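Local coordinates for protein glucosamine kinase (Streptacidiphilus jiangxiensis, PDB 6HWJ) that catalyses the magnesium- and ATP-dependent phosphorylation of D-glucosamine to D-glucosamine 6-phosphate, with lesser activity on glucose, at residues 195-198 / 199-203. Numbering follows the deposited sequence.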
loop_
_atom_site.group_PDB
_atom_site.type_symbol
_atom_site.label_atom_id
_atom_site.label_comp_id
_atom_site.label_asym_id
_atom_site.label_seq_id
_atom_site.Cartn_x
_atom_site.Cartn_y
_atom_site.Cartn_z
ATOM N N TRP A 195 -4.951 8.770 9.722
ATOM C CA TRP A 195 -5.253 8.389 11.108
ATOM C C TRP A 195 -4.900 9.505 12.078
ATOM O O TRP A 195 -5.300 9.440 13.245
ATOM C CB TRP A 195 -4.548 7.074 11.456
ATOM C CG TRP A 195 -5.340 5.902 10.942
ATOM C CD1 TRP A 195 -4.966 5.003 9.979
ATOM C CD2 TRP A 195 -6.662 5.529 11.352
ATOM N NE1 TRP A 195 -5.977 4.078 9.776
ATOM C CE2 TRP A 195 -7.027 4.384 10.605
ATOM C CE3 TRP A 195 -7.566 6.041 12.287
ATOM C CZ2 TRP A 195 -8.257 3.759 10.763
ATOM C CZ3 TRP A 195 -8.794 5.409 12.440
ATOM C CH2 TRP A 195 -9.124 4.287 11.679
ATOM N N ASP A 196 -4.162 10.521 11.617
ATOM C CA ASP A 196 -4.017 11.773 12.348
ATOM C C ASP A 196 -5.044 12.814 11.885
ATOM O O ASP A 196 -5.854 13.279 12.687
ATOM C CB ASP A 196 -2.596 12.322 12.201
ATOM C CG ASP A 196 -1.571 11.475 12.927
ATOM O OD1 ASP A 196 -1.811 11.141 14.106
ATOM O OD2 ASP A 196 -0.537 11.130 12.318
ATOM N N TRP A 197 -5.027 13.173 10.594
ATOM C CA TRP A 197 -5.781 14.350 10.167
ATOM C C TRP A 197 -7.273 14.096 10.063
ATOM O O TRP A 197 -8.051 15.011 10.329
ATOM C CB TRP A 197 -5.270 14.911 8.831
ATOM C CG TRP A 197 -5.326 14.027 7.613
ATOM C CD1 TRP A 197 -4.270 13.389 7.020
ATOM C CD2 TRP A 197 -6.472 13.726 6.805
ATOM N NE1 TRP A 197 -4.700 12.690 5.912
ATOM C CE2 TRP A 197 -6.049 12.882 5.766
ATOM C CE3 TRP A 197 -7.824 14.070 6.877
ATOM C CZ2 TRP A 197 -6.928 12.386 4.801
ATOM C CZ3 TRP A 197 -8.686 13.567 5.928
ATOM C CH2 TRP A 197 -8.231 12.732 4.909
ATOM N N ALA A 198 -7.695 12.872 9.700
ATOM C CA ALA A 198 -9.119 12.606 9.617
ATOM C C ALA A 198 -9.742 12.519 11.002
ATOM O O ALA A 198 -10.848 13.017 11.222
ATOM C CB ALA A 198 -9.388 11.323 8.822
ATOM N N VAL A 199 -9.049 11.878 11.948
ATOM C CA VAL A 199 -9.517 11.848 13.323
ATOM C C VAL A 199 -9.614 13.269 13.871
ATOM O O VAL A 199 -10.560 13.611 14.579
ATOM C CB VAL A 199 -8.588 10.972 14.183
ATOM C CG1 VAL A 199 -8.865 11.159 15.657
ATOM C CG2 VAL A 199 -8.746 9.476 13.782
ATOM N N ASP A 200 -8.637 14.113 13.556
ATOM C CA ASP A 200 -8.691 15.489 14.040
ATOM C C ASP A 200 -9.868 16.262 13.436
ATOM O O ASP A 200 -10.561 16.999 14.153
ATOM C CB ASP A 200 -7.372 16.200 13.742
ATOM C CG ASP A 200 -7.308 17.565 14.391
ATOM O OD1 ASP A 200 -7.304 17.611 15.631
ATOM O OD2 ASP A 200 -7.291 18.579 13.665
ATOM N N ASP A 201 -10.101 16.127 12.130
ATOM C CA ASP A 201 -11.266 16.771 11.517
ATOM C C ASP A 201 -12.557 16.424 12.248
ATOM O O ASP A 201 -13.337 17.304 12.638
ATOM C CB ASP A 201 -11.410 16.338 10.057
ATOM C CG ASP A 201 -10.424 17.011 9.133
ATOM O OD1 ASP A 201 -9.684 17.910 9.580
ATOM O OD2 ASP A 201 -10.404 16.621 7.941
ATOM N N VAL A 202 -12.816 15.124 12.425
ATOM C CA VAL A 202 -14.095 14.685 12.995
ATOM C C VAL A 202 -14.200 15.070 14.456
ATOM O O VAL A 202 -15.287 15.389 14.941
ATOM C CB VAL A 202 -14.236 13.156 12.770
ATOM C CG1 VAL A 202 -15.469 12.611 13.456
ATOM C CG2 VAL A 202 -14.285 12.879 11.271
ATOM N N ARG A 203 -13.080 15.056 15.181
ATOM C CA ARG A 203 -13.067 15.556 16.546
ATOM C C ARG A 203 -13.444 17.035 16.582
ATOM O O ARG A 203 -14.225 17.481 17.440
ATOM C CB ARG A 203 -11.666 15.327 17.126
ATOM C CG ARG A 203 -11.502 15.535 18.596
ATOM C CD ARG A 203 -10.160 14.948 19.042
ATOM N NE ARG A 203 -10.275 13.542 19.436
ATOM C CZ ARG A 203 -9.265 12.668 19.424
ATOM N NH1 ARG A 203 -8.058 13.035 19.004
ATOM N NH2 ARG A 203 -9.467 11.421 19.824
#
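D201 N donates a hydrogen bond to W197 O at 2.9 Å, one turn back along helix 194-207. The N-H...O angle is 164°. On either side of it in the chain, D200 N is hydrogen-bonded to D196 O at 3.0 Å and V202 N to A198 O at 3.1 Å. These three i to i+4 hydrogen bonds join 195-198 to 199-203 as one continuous helix.

W197 and D201 also meet through their side chains. D201 OD2 sits at the edge of the W197 indole, near its plane, 3.8 Å from W197 CE3. The carboxylate plane is turned 56° from the ring. The i to i+4 spacing puts both on one side of the helix. Outside partners anchor their polar ends: D201 OD2 forms a salt bridge with R308, and W197 NE1 a hydrogen bond with I306 O. W197 has CG between its own N and carbonyl carbon (chi1 61°), which lets the indole lie next to A198. A198 CB rests over one face of the W197 ring, 3.6 Å above its plane and offset toward the rim.

On another side, V199 CG2 approaches W195 obliquely, 3.9 Å from W195 CE3. V199 CG2, anti to the carbonyl carbon of V199, also lies 3.5 Å from W195 O.

W197 and D201 face helix 212-234. W195, V199 and V202 pack against helix 335-356, and V202 also touches helix 362-386. W195 lies beside D193, inferred to bind ATP, and close to a bound Bis-Tris molecule, probably from the crystallisation liquor. Its side chain is about 7 Å from that of E409, which binds D-glucosamine. This is the i to i+4 pattern of an alpha-helix packed against neighbouring helices, its N-terminal end near the substrate site.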